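Local structure of response regulator receiver (Brucella melitensis biovar Abortus, 4G97) at residues 6-11 / 52-56; 16-21 / 100-105; 57-62 / 114-118; 94-99 / 126-131; 234-238 / 249-253. The protein is a response regulator that, once phosphorylated, probably sequesters an anti-sigma factor with its sigma-like domain and so switches on a general stress response. All coordinates share one frame; numbering follows the deposited sequence.

Contacts 1 to 4 build the helical sigma-like part, and contact 5 belongs to the receiver domain. Contact 2 is the hub, 8 Å from contact 5 and 12 to 15 Å from the others between centres, and it touches all four. Arg53 NH2 of contact 1 lies 3.4 Å from Glu105 OE1, and Tyr57 OH of contact 3 probably hydrogen-bonds to the same oxygen at 2.6 Å. Contact 4 shares helix 94-104 with contact 2. Across the domain boundary, Ala20 O probably bonds to Gln252 NE2 at 2.9 Å, and Arg96 NH1 to Ser251 OG at 2.8 Å. Contact 5 packs the last helix on the sheet that carries Asp191, the predicted phosphorylation site, unmodified here.

Contact 1: 6-11 / 52-56; sequences RIAPHL and DRIGL
Residues 6-11, which start in a short helix, run beside the first turn of helix 52-64, with CA atoms 6.3 Å apart at Ile7 and Asp52 and 6.0 Å apart at His10 and Arg53. One face of the His10 imidazole lies against the aliphatic root of Arg53, whose CB stands 3.8 Å from the ring centroid and 14° off the normal, a CH-pi contact. Arg53 CG follows, 3.4 Å from His10 ND1. With Arg53 CG anti to the backbone N (chi1 -160°) and the chain extended, the guanidinium is carried past the imidazole to Glu105 O and Tyr57 OH, to which NH2 hydrogen-bonds. Both segments belong to the sigma2-like helical bundle, and Leu56 is the apolar plug between them: its CD2 rests 3.6 Å from His10 CB and its CD1 4.1 Å from Ile7 CD1. Helix 25-41 backs this core, through Leu36 against both Ile7 and Leu11. At the outer end the polar pairing is slack. Arg6 lays its CD 3.3 Å from Asp52 OD2, yet the salt bridge from Arg6 NE to Asp52 OD1 is long, 3.7 Å.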
# COMPACT_ATOMS: atom_id res chain seq x y z
N ARG A 6 -17.77 -7.74 14.96
CA ARG A 6 -17.14 -6.51 15.41
C ARG A 6 -15.90 -6.26 14.53
O ARG A 6 -15.65 -5.12 14.14
CB ARG A 6 -16.75 -6.59 16.90
CG ARG A 6 -17.94 -6.41 17.87
CD ARG A 6 -17.55 -6.06 19.31
NE ARG A 6 -16.58 -6.97 19.91
CZ ARG A 6 -16.88 -7.91 20.81
NH1 ARG A 6 -18.13 -8.05 21.24
NH2 ARG A 6 -15.94 -8.70 21.29
N ILE A 7 -15.15 -7.34 14.23
CA ILE A 7 -13.90 -7.25 13.46
C ILE A 7 -14.03 -7.38 11.93
O ILE A 7 -13.25 -6.74 11.22
CB ILE A 7 -12.73 -8.07 14.07
CG1 ILE A 7 -12.94 -9.57 13.95
CG2 ILE A 7 -12.37 -7.63 15.49
CD1 ILE A 7 -12.05 -10.19 12.93
N ALA A 8 -15.01 -8.17 11.43
CA ALA A 8 -15.22 -8.37 9.99
C ALA A 8 -15.14 -7.09 9.14
O ALA A 8 -14.45 -7.13 8.12
CB ALA A 8 -16.52 -9.12 9.72
N PRO A 9 -15.75 -5.93 9.53
CA PRO A 9 -15.63 -4.73 8.68
C PRO A 9 -14.22 -4.16 8.56
O PRO A 9 -13.98 -3.36 7.65
CB PRO A 9 -16.55 -3.71 9.36
CG PRO A 9 -17.44 -4.50 10.22
CD PRO A 9 -16.62 -5.65 10.69
N HIS A 10 -13.32 -4.53 9.49
CA HIS A 10 -11.97 -3.98 9.53
C HIS A 10 -10.92 -4.84 8.77
O HIS A 10 -9.79 -4.39 8.57
CB HIS A 10 -11.56 -3.69 10.99
CG HIS A 10 -12.56 -2.83 11.72
ND1 HIS A 10 -12.80 -1.52 11.34
CD2 HIS A 10 -13.39 -3.15 12.74
CE1 HIS A 10 -13.75 -1.07 12.15
NE2 HIS A 10 -14.12 -2.01 13.02
N LEU A 11 -11.29 -6.09 8.39
CA LEU A 11 -10.39 -7.02 7.68
C LEU A 11 -9.86 -6.47 6.32
O LEU A 11 -8.66 -6.58 6.08
CB LEU A 11 -11.03 -8.41 7.51
CG LEU A 11 -11.25 -9.23 8.78
CD1 LEU A 11 -12.09 -10.49 8.46
CD2 LEU A 11 -9.90 -9.67 9.40
N ASP A 52 -12.48 -1.63 18.35
CA ASP A 52 -12.32 -2.94 17.76
C ASP A 52 -11.24 -2.91 16.66
O ASP A 52 -10.43 -3.84 16.59
CB ASP A 52 -13.68 -3.42 17.23
CG ASP A 52 -14.72 -3.66 18.31
OD1 ASP A 52 -14.34 -4.12 19.42
OD2 ASP A 52 -15.92 -3.46 18.04
N ARG A 53 -11.16 -1.81 15.86
CA ARG A 53 -10.18 -1.64 14.78
C ARG A 53 -8.76 -1.63 15.32
O ARG A 53 -7.92 -2.38 14.84
CB ARG A 53 -10.44 -0.36 13.95
CG ARG A 53 -9.78 -0.41 12.56
CD ARG A 53 -9.86 0.89 11.75
NE ARG A 53 -9.02 0.80 10.55
CZ ARG A 53 -8.34 1.81 10.01
NH1 ARG A 53 -8.42 3.03 10.54
NH2 ARG A 53 -7.58 1.61 8.93
N ILE A 54 -8.52 -0.79 16.36
CA ILE A 54 -7.23 -0.68 17.07
C ILE A 54 -6.83 -2.05 17.64
O ILE A 54 -5.70 -2.47 17.41
CB ILE A 54 -7.23 0.48 18.12
CG1 ILE A 54 -7.51 1.83 17.44
CG2 ILE A 54 -5.90 0.54 18.92
CD1 ILE A 54 -7.88 3.01 18.39
N GLY A 55 -7.76 -2.74 18.31
CA GLY A 55 -7.55 -4.08 18.85
C GLY A 55 -7.19 -5.12 17.79
O GLY A 55 -6.36 -6.01 18.03
N LEU A 56 -7.81 -5.01 16.60
CA LEU A 56 -7.52 -5.92 15.50
C LEU A 56 -6.09 -5.69 14.98
O LEU A 56 -5.35 -6.65 14.81
CB LEU A 56 -8.55 -5.80 14.36
CG LEU A 56 -8.39 -6.71 13.13
CD1 LEU A 56 -8.48 -8.19 13.50
CD2 LEU A 56 -9.42 -6.40 12.07

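Contact 2: 16-21 / 100-105; sequences RFSRAL and LLVAVE
Arg16 and Glu105 form the tight end of this fully buried contact. The guanidinium takes the carboxylate side-on, one nitrogen to each oxygen: Arg16 NE reaches Glu105 OE2 at 2.8 Å on its syn side but tilted out of the carboxylate plane, and Arg16 NH2 reaches Glu105 OE1, also at 2.8 Å, by a nearly straight bond (170°). The second oxygen lies in the guanidinium plane but is approached from above the carboxylate plane, since the two flat groups are turned 60° against each other. Glu105 OE1 probably also hydrogen-bonds to Tyr57 OH, so three bonds from two residues hold this buried acid. Next to it the Phe17 ring receives Leu101 CD2 over one face, 3.9 Å from the centroid, while Leu100 CB comes up at the ring edge, 4.0 Å from CE1. The carbonyl of Leu100 accepts from both Val104 N and Glu105 N, the mark of a wider, pi-type turn in helix 94-104. These two helices join the sigma2-like and the second sigma-like regions of PhyR; the axes of the short segments 16-21 and 100-104 run at 117° and approach to 11.0 Å. Further along, the packing thins without reaching solvent: Leu100 CD1 alone spans to Ala20 CB (3.8 Å) and Leu21 CD1 (3.7 Å). Behind this sparser end stands receiver helix 243-265, whose Leu249 touches Ala20 and whose Gln252 touches Leu100.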
# COMPACT_ATOMS: atom_id res chain seq x y z
N ARG A 16 -4.82 -4.39 3.46
CA ARG A 16 -4.10 -3.29 2.80
C ARG A 16 -2.79 -3.01 3.55
O ARG A 16 -1.70 -3.00 2.95
CB ARG A 16 -4.97 -2.02 2.73
CG ARG A 16 -4.20 -0.84 2.09
CD ARG A 16 -4.98 0.46 2.11
NE ARG A 16 -5.38 0.81 3.48
CZ ARG A 16 -6.36 1.63 3.81
NH1 ARG A 16 -7.06 2.25 2.86
NH2 ARG A 16 -6.67 1.84 5.08
N PHE A 17 -2.90 -2.86 4.89
CA PHE A 17 -1.77 -2.63 5.77
C PHE A 17 -0.76 -3.80 5.68
O PHE A 17 0.43 -3.56 5.47
CB PHE A 17 -2.26 -2.45 7.21
CG PHE A 17 -1.18 -2.30 8.25
CD1 PHE A 17 -0.34 -1.18 8.26
CD2 PHE A 17 -1.03 -3.25 9.26
CE1 PHE A 17 0.66 -1.05 9.22
CE2 PHE A 17 -0.04 -3.09 10.24
CZ PHE A 17 0.80 -2.00 10.20
N SER A 18 -1.25 -5.06 5.77
CA SER A 18 -0.42 -6.26 5.73
C SER A 18 0.36 -6.39 4.41
O SER A 18 1.54 -6.68 4.44
CB SER A 18 -1.26 -7.50 5.97
OG SER A 18 -0.42 -8.61 6.26
N ARG A 19 -0.30 -6.13 3.25
CA ARG A 19 0.32 -6.15 1.93
C ARG A 19 1.39 -5.06 1.82
O ARG A 19 2.47 -5.34 1.33
CB ARG A 19 -0.73 -5.99 0.83
CG ARG A 19 -1.72 -7.15 0.76
CD ARG A 19 -2.79 -6.85 -0.26
NE ARG A 19 -3.93 -7.76 -0.14
CZ ARG A 19 -5.00 -7.73 -0.91
NH1 ARG A 19 -5.09 -6.85 -1.91
NH2 ARG A 19 -6.00 -8.57 -0.70
N ALA A 20 1.09 -3.81 2.28
CA ALA A 20 2.06 -2.69 2.24
C ALA A 20 3.29 -3.00 3.09
O ALA A 20 4.41 -2.64 2.74
CB ALA A 20 1.42 -1.42 2.77
N LEU A 21 3.07 -3.73 4.19
CA LEU A 21 4.07 -4.13 5.15
C LEU A 21 4.98 -5.26 4.67
O LEU A 21 6.15 -5.25 4.99
CB LEU A 21 3.35 -4.56 6.43
CG LEU A 21 4.03 -4.24 7.73
CD1 LEU A 21 4.05 -2.73 7.99
CD2 LEU A 21 3.32 -4.97 8.88
N LEU A 100 3.06 3.95 8.02
CA LEU A 100 1.96 3.31 7.30
C LEU A 100 0.65 3.46 8.08
O LEU A 100 -0.35 3.85 7.50
CB LEU A 100 2.25 1.83 6.97
CG LEU A 100 3.29 1.55 5.85
CD1 LEU A 100 3.45 0.07 5.64
CD2 LEU A 100 2.88 2.17 4.51
N LEU A 101 0.68 3.23 9.40
CA LEU A 101 -0.51 3.35 10.28
C LEU A 101 -1.14 4.72 10.24
O LEU A 101 -2.37 4.82 10.29
CB LEU A 101 -0.18 2.96 11.74
CG LEU A 101 0.09 1.47 12.00
CD1 LEU A 101 0.75 1.28 13.34
CD2 LEU A 101 -1.17 0.63 11.84
N VAL A 102 -0.32 5.78 10.16
CA VAL A 102 -0.81 7.14 10.10
C VAL A 102 -1.11 7.59 8.67
O VAL A 102 -2.24 7.97 8.39
CB VAL A 102 0.04 8.17 10.92
CG1 VAL A 102 -0.02 7.88 12.41
CG2 VAL A 102 1.49 8.20 10.45
N ALA A 103 -0.10 7.53 7.76
CA ALA A 103 -0.25 7.99 6.36
C ALA A 103 -1.16 7.14 5.52
O ALA A 103 -1.90 7.69 4.71
CB ALA A 103 1.11 8.11 5.70
N VAL A 104 -1.11 5.81 5.68
CA VAL A 104 -2.00 4.97 4.86
C VAL A 104 -3.27 4.57 5.60
O VAL A 104 -4.35 4.61 5.02
CB VAL A 104 -1.26 3.73 4.28
CG1 VAL A 104 -2.18 2.89 3.39
CG2 VAL A 104 0.02 4.14 3.54
N GLU A 105 -3.13 4.10 6.84
CA GLU A 105 -4.25 3.54 7.60
C GLU A 105 -5.26 4.50 8.24
O GLU A 105 -6.33 4.07 8.66
CB GLU A 105 -3.78 2.40 8.54
CG GLU A 105 -3.15 1.22 7.79
CD GLU A 105 -3.98 0.62 6.66
OE1 GLU A 105 -5.17 0.31 6.90
OE2 GLU A 105 -3.46 0.50 5.53

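Contact 3: 57-62 / 114-118; sequences YRLFCN and EILEV
Arg58 projects its CG anti to the backbone N (chi1 -172°) and stays extended to NE, while Asn62, one turn later, swings CG beside its backbone N (chi1 -69°); together they bring two donors to one oxygen of Glu117. Arg58 NE gives the straighter bond, 2.8 Å to Glu117 OE2 on the anti lone pair and close to the guanidinium plane. Arg58 NH2 adds only a weak bond to the same oxygen at 3.3 Å. Asn62 ND2 reaches OE2 at 2.9 Å, from above the carboxylate plane though within its own amide plane. This gathering rests on a helix terminus: Glu117, with positive phi (63°), is the C-prime residue of a Schellman motif ending helix 109-116, just ahead of helix 120-135 in what is consistent with a sigma4-like helix-turn-helix. The reversal turns the acid toward helix 52-64. A water ties the same corner together, donating to Asn62 OD1 and to Ile115 O, each at 2.7 Å, and so satisfies the Ile115 carbonyl near the helix end. Deeper in, the contact becomes apolar. Ile115 sets CD1 against Tyr57 CB at 3.8 Å and CG2 against Cys61 SG at 3.7 Å. Leu101 of helix 94-104 packs on both Tyr57 and Ile115 from the interior. Glu114 turns its carboxylate to Ser50 OG, while Arg58 CD passes its backbone carbonyl.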
# COMPACT_ATOMS: atom_id res chain seq x y z
N TYR A 57 -5.70 -4.42 14.75
CA TYR A 57 -4.38 -4.05 14.24
C TYR A 57 -3.28 -4.35 15.26
O TYR A 57 -2.19 -4.77 14.86
CB TYR A 57 -4.34 -2.57 13.87
CG TYR A 57 -4.84 -2.27 12.47
CD1 TYR A 57 -6.20 -2.32 12.18
CD2 TYR A 57 -3.96 -1.94 11.45
CE1 TYR A 57 -6.67 -2.01 10.90
CE2 TYR A 57 -4.42 -1.62 10.18
CZ TYR A 57 -5.77 -1.63 9.91
OH TYR A 57 -6.22 -1.29 8.67
N ARG A 58 -3.59 -4.14 16.57
CA ARG A 58 -2.71 -4.45 17.71
C ARG A 58 -2.41 -5.95 17.76
O ARG A 58 -1.25 -6.35 17.87
CB ARG A 58 -3.34 -3.97 19.04
CG ARG A 58 -2.40 -4.09 20.22
CD ARG A 58 -2.94 -3.37 21.42
NE ARG A 58 -2.27 -3.83 22.63
CZ ARG A 58 -2.66 -3.52 23.86
NH1 ARG A 58 -3.73 -2.75 24.06
NH2 ARG A 58 -2.00 -3.99 24.91
N LEU A 59 -3.45 -6.79 17.63
CA LEU A 59 -3.29 -8.24 17.58
C LEU A 59 -2.42 -8.60 16.39
O LEU A 59 -1.46 -9.37 16.55
CB LEU A 59 -4.67 -8.91 17.45
CG LEU A 59 -4.72 -10.43 17.29
CD1 LEU A 59 -4.10 -11.14 18.48
CD2 LEU A 59 -6.16 -10.88 17.14
N PHE A 60 -2.71 -8.03 15.19
CA PHE A 60 -1.90 -8.29 14.00
C PHE A 60 -0.43 -7.93 14.27
O PHE A 60 0.44 -8.77 14.05
CB PHE A 60 -2.43 -7.52 12.77
CG PHE A 60 -1.58 -7.72 11.54
CD1 PHE A 60 -0.48 -6.90 11.29
CD2 PHE A 60 -1.84 -8.77 10.65
CE1 PHE A 60 0.33 -7.12 10.18
CE2 PHE A 60 -1.05 -8.97 9.53
CZ PHE A 60 0.05 -8.15 9.31
N CYS A 61 -0.15 -6.69 14.72
CA CYS A 61 1.22 -6.24 15.02
C CYS A 61 1.92 -7.05 16.11
O CYS A 61 3.12 -7.29 15.99
CB CYS A 61 1.28 -4.74 15.29
SG CYS A 61 0.82 -3.70 13.87
N ASN A 62 1.19 -7.51 17.15
CA ASN A 62 1.78 -8.36 18.21
C ASN A 62 2.16 -9.73 17.66
O ASN A 62 3.23 -10.25 18.00
CB ASN A 62 0.86 -8.51 19.43
CG ASN A 62 0.66 -7.26 20.24
OD1 ASN A 62 1.40 -6.27 20.12
ND2 ASN A 62 -0.35 -7.29 21.10
N GLU A 114 -0.78 3.11 20.34
CA GLU A 114 -1.48 2.05 21.06
C GLU A 114 -1.39 0.74 20.25
O GLU A 114 -1.11 -0.31 20.83
CB GLU A 114 -2.94 2.46 21.34
CG GLU A 114 -3.67 1.42 22.18
CD GLU A 114 -5.17 1.61 22.33
OE1 GLU A 114 -5.69 2.65 21.88
OE2 GLU A 114 -5.82 0.71 22.91
N ILE A 115 -1.55 0.82 18.89
CA ILE A 115 -1.39 -0.35 18.00
C ILE A 115 0.01 -0.94 18.14
O ILE A 115 0.15 -2.16 18.25
CB ILE A 115 -1.73 -0.00 16.52
CG1 ILE A 115 -3.25 0.17 16.33
CG2 ILE A 115 -1.15 -1.04 15.54
CD1 ILE A 115 -3.63 0.90 15.18
N LEU A 116 1.05 -0.07 18.13
CA LEU A 116 2.44 -0.52 18.22
C LEU A 116 2.94 -0.81 19.64
O LEU A 116 4.02 -1.38 19.78
CB LEU A 116 3.40 0.41 17.47
CG LEU A 116 3.31 0.41 15.94
CD1 LEU A 116 4.14 1.52 15.37
CD2 LEU A 116 3.71 -0.95 15.33
N GLU A 117 2.15 -0.46 20.67
CA GLU A 117 2.47 -0.71 22.10
C GLU A 117 3.72 0.05 22.53
O GLU A 117 4.66 -0.54 23.07
CB GLU A 117 2.59 -2.22 22.41
CG GLU A 117 1.36 -3.04 22.09
CD GLU A 117 1.35 -4.45 22.64
OE1 GLU A 117 2.45 -5.02 22.86
OE2 GLU A 117 0.25 -5.01 22.79
N VAL A 118 3.74 1.36 22.24
CA VAL A 118 4.82 2.29 22.55
C VAL A 118 4.16 3.54 23.12
O VAL A 118 2.98 3.78 22.86
CB VAL A 118 5.74 2.64 21.33
CG1 VAL A 118 6.49 1.41 20.83
CG2 VAL A 118 4.96 3.30 20.19
O HOH W 1 1.90 -4.14 18.60

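Contact 4: 94-99 / 126-131; sequences LPRQAF and LLSTAS
Pro95 O is met by two groups: Phe99 N, one helical turn on, donates to it at 3.0 Å, and the methyl CB of Ala130 from the other helix presses on it at 3.1 Å. No hydrogen bond crosses this contact, so the rest is shape. The small Ala130 allows the backbones to close in, with its CA 4.8 Å from that of Pro95, and the short segment axes come within 7.9 Å at a nearly perpendicular angle of 94°. Ala130 CB also lies against Phe99 CB. The proline ring offers its CB to the carbonyl of Leu126, at 3.3 Å, and its CG more distantly to the Thr129 methyl. Leucines flank this close point. Leu126 reaches across with CD2 to touch Leu94 CD2 at 3.7 Å and, beyond it, Ala98 CB. Leu127, whose CG is anti to the backbone N (chi1 -152°), instead lays CD1 on the backbone of Phe99, 3.8 Å from CA. The Phe99 ring extends toward Ser131, its CE1 coming near Ser131 OG. Helices 94-104 and 120-135 both belong to the second sigma-like region; Leu116 of helix 109-116 fills in beside Ala98 and Leu126, while Phe99 continues onto Lys247 and Ala248 of receiver helix 243-265.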
# COMPACT_ATOMS: atom_id res chain seq x y z
N LEU A 94 9.86 -1.18 12.05
CA LEU A 94 8.99 -0.42 12.95
C LEU A 94 8.70 1.03 12.54
O LEU A 94 7.53 1.41 12.62
CB LEU A 94 9.48 -0.51 14.41
CG LEU A 94 8.41 -0.55 15.50
CD1 LEU A 94 7.78 -1.94 15.62
CD2 LEU A 94 9.00 -0.17 16.85
N PRO A 95 9.68 1.86 12.07
CA PRO A 95 9.32 3.23 11.64
C PRO A 95 8.43 3.21 10.39
O PRO A 95 7.56 4.07 10.25
CB PRO A 95 10.67 3.89 11.36
CG PRO A 95 11.68 3.03 12.02
CD PRO A 95 11.13 1.64 11.91
N ARG A 96 8.62 2.22 9.50
CA ARG A 96 7.78 2.06 8.30
C ARG A 96 6.37 1.63 8.69
O ARG A 96 5.42 2.14 8.13
CB ARG A 96 8.43 1.13 7.26
CG ARG A 96 9.59 1.82 6.58
CD ARG A 96 10.21 1.02 5.46
NE ARG A 96 11.23 1.83 4.77
CZ ARG A 96 11.01 2.63 3.74
NH1 ARG A 96 9.78 2.73 3.22
NH2 ARG A 96 12.00 3.33 3.21
N GLN A 97 6.24 0.80 9.75
CA GLN A 97 4.94 0.40 10.31
C GLN A 97 4.22 1.62 10.87
O GLN A 97 3.03 1.80 10.64
CB GLN A 97 5.12 -0.62 11.44
CG GLN A 97 5.66 -1.96 10.98
CD GLN A 97 5.74 -2.95 12.11
OE1 GLN A 97 4.82 -3.08 12.92
NE2 GLN A 97 6.82 -3.71 12.15
N ALA A 98 4.97 2.49 11.58
CA ALA A 98 4.44 3.69 12.20
C ALA A 98 3.89 4.66 11.16
O ALA A 98 2.74 5.10 11.27
CB ALA A 98 5.50 4.34 13.08
N PHE A 99 4.68 4.94 10.11
CA PHE A 99 4.27 5.84 9.04
C PHE A 99 3.07 5.29 8.27
O PHE A 99 2.14 6.04 7.94
CB PHE A 99 5.45 6.14 8.09
CG PHE A 99 5.30 7.44 7.35
CD1 PHE A 99 5.79 8.63 7.88
CD2 PHE A 99 4.66 7.48 6.11
CE1 PHE A 99 5.62 9.84 7.20
CE2 PHE A 99 4.50 8.69 5.43
CZ PHE A 99 4.99 9.86 5.97
N LEU A 126 9.94 7.55 16.27
CA LEU A 126 9.76 6.46 15.31
C LEU A 126 9.21 7.04 14.00
O LEU A 126 9.66 6.67 12.92
CB LEU A 126 8.77 5.45 15.93
CG LEU A 126 8.91 3.98 15.59
CD1 LEU A 126 10.21 3.39 16.15
CD2 LEU A 126 7.73 3.21 16.15
N LEU A 127 8.30 8.03 14.11
CA LEU A 127 7.69 8.74 13.00
C LEU A 127 8.68 9.68 12.29
O LEU A 127 8.59 9.81 11.07
CB LEU A 127 6.43 9.48 13.45
CG LEU A 127 5.33 9.71 12.41
CD1 LEU A 127 4.80 8.39 11.86
CD2 LEU A 127 4.20 10.52 12.99
N SER A 128 9.62 10.31 13.04
CA SER A 128 10.65 11.20 12.48
C SER A 128 11.69 10.40 11.66
O SER A 128 12.07 10.83 10.57
CB SER A 128 11.34 12.01 13.58
OG SER A 128 11.16 13.41 13.37
N THR A 129 12.13 9.23 12.20
CA THR A 129 13.07 8.29 11.57
C THR A 129 12.44 7.80 10.25
O THR A 129 13.16 7.63 9.25
CB THR A 129 13.36 7.10 12.51
OG1 THR A 129 13.71 7.59 13.80
CG2 THR A 129 14.47 6.19 11.99
N ALA A 130 11.10 7.58 10.26
CA ALA A 130 10.30 7.15 9.12
C ALA A 130 10.19 8.27 8.11
O ALA A 130 10.56 8.07 6.95
CB ALA A 130 8.91 6.75 9.59
N SER A 131 9.73 9.47 8.55
CA SER A 131 9.58 10.65 7.69
C SER A 131 10.83 10.96 6.86
O SER A 131 10.70 11.32 5.69
CB SER A 131 9.13 11.87 8.49
OG SER A 131 8.23 12.64 7.72

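Contact 5: 234-238 / 249-253; sequences TFLVT and LISQA
Leu249 opens the contact, from the final helix of a receiver (CheY-like) domain, against Phe235 and Val237 in and next to strand 236-238, an outer strand of the five-stranded parallel sheet. Chi1 of -65° sets CG of Leu249 beside the backbone N and turns the branch toward the strand, where the two methyls find different partners. CD1 sits on the strand, 3.4 Å from Leu236 O and 3.5 Å from Val237 CG2, whereas CD2 meets Phe235 CD1 at 4.1 Å; the carbonyl oxygen of Leu249 lies over a face of the Phe235 ring. The side chain of Ile250 departs the other way, onto Met187 of strand 187-191. Ser251 OG hydrogen-bonds to Arg96 NH1. Gln252 touches Phe235 with its stem, CB lying 3.9 Å from CE1; a bend at chi2 then leads the amide off to the sigma-like part, where OE1 accepts from Arg96 NH1 and NE2 donates to Ala20 O. Ala253 completes the helical side of the ring. Its CB makes a CH-pi contact 4.2 Å from the Phe235 centroid, 27° off the normal, while over the opposite face the methyl CG2 of Thr234 stands 3.6 Å above the centre of the Phe235 ring.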
# COMPACT_ATOMS: atom_id res chain seq x y z
N THR A 234 -1.13 -5.29 -4.58
CA THR A 234 -0.31 -5.27 -3.37
C THR A 234 -0.42 -3.86 -2.75
O THR A 234 -0.49 -3.72 -1.54
CB THR A 234 1.16 -5.60 -3.73
OG1 THR A 234 1.20 -6.94 -4.18
CG2 THR A 234 2.12 -5.41 -2.57
N PHE A 235 -0.38 -2.83 -3.60
CA PHE A 235 -0.37 -1.43 -3.15
C PHE A 235 -1.59 -0.73 -3.68
O PHE A 235 -1.86 -0.77 -4.87
CB PHE A 235 0.93 -0.73 -3.59
CG PHE A 235 2.19 -1.41 -3.11
CD1 PHE A 235 2.54 -1.40 -1.76
CD2 PHE A 235 3.08 -1.98 -4.02
CE1 PHE A 235 3.70 -2.03 -1.32
CE2 PHE A 235 4.26 -2.60 -3.58
CZ PHE A 235 4.57 -2.62 -2.23
N LEU A 236 -2.38 -0.17 -2.76
CA LEU A 236 -3.68 0.41 -3.11
C LEU A 236 -3.87 1.78 -2.48
O LEU A 236 -3.86 1.91 -1.26
CB LEU A 236 -4.77 -0.56 -2.60
CG LEU A 236 -6.13 -0.58 -3.28
CD1 LEU A 236 -6.02 -0.86 -4.80
CD2 LEU A 236 -6.99 -1.64 -2.65
N VAL A 237 -3.99 2.80 -3.33
CA VAL A 237 -4.21 4.18 -2.93
C VAL A 237 -5.73 4.42 -3.06
O VAL A 237 -6.34 4.00 -4.04
CB VAL A 237 -3.39 5.18 -3.81
CG1 VAL A 237 -3.90 6.62 -3.67
CG2 VAL A 237 -1.91 5.13 -3.48
N THR A 238 -6.33 5.09 -2.08
CA THR A 238 -7.75 5.44 -2.16
C THR A 238 -7.87 6.81 -2.86
O THR A 238 -7.07 7.70 -2.59
CB THR A 238 -8.38 5.45 -0.76
OG1 THR A 238 -8.36 4.12 -0.24
CG2 THR A 238 -9.83 5.97 -0.76
N LEU A 249 3.15 4.81 -0.00
CA LEU A 249 3.06 3.63 -0.83
C LEU A 249 4.13 3.57 -1.92
O LEU A 249 4.64 2.50 -2.19
CB LEU A 249 1.66 3.38 -1.36
CG LEU A 249 0.63 3.06 -0.26
CD1 LEU A 249 -0.77 3.14 -0.80
CD2 LEU A 249 0.91 1.70 0.40
N ILE A 250 4.54 4.74 -2.47
CA ILE A 250 5.65 4.78 -3.42
C ILE A 250 6.93 4.35 -2.70
O ILE A 250 7.68 3.53 -3.22
CB ILE A 250 5.83 6.15 -4.14
CG1 ILE A 250 4.63 6.41 -5.06
CG2 ILE A 250 7.14 6.15 -4.97
CD1 ILE A 250 4.55 7.84 -5.55
N SER A 251 7.15 4.89 -1.48
CA SER A 251 8.30 4.56 -0.66
C SER A 251 8.38 3.04 -0.41
O SER A 251 9.45 2.45 -0.59
CB SER A 251 8.24 5.31 0.67
OG SER A 251 9.34 4.93 1.48
N GLN A 252 7.26 2.41 0.02
CA GLN A 252 7.24 0.96 0.24
C GLN A 252 7.55 0.20 -1.04
O GLN A 252 8.34 -0.74 -1.02
CB GLN A 252 5.88 0.49 0.78
CG GLN A 252 5.60 0.91 2.21
CD GLN A 252 6.60 0.38 3.19
OE1 GLN A 252 7.42 1.12 3.69
NE2 GLN A 252 6.53 -0.90 3.53
N ALA A 253 6.92 0.59 -2.16
CA ALA A 253 7.11 -0.09 -3.45
C ALA A 253 8.58 -0.10 -3.90
O ALA A 253 9.04 -1.11 -4.43
CB ALA A 253 6.24 0.54 -4.52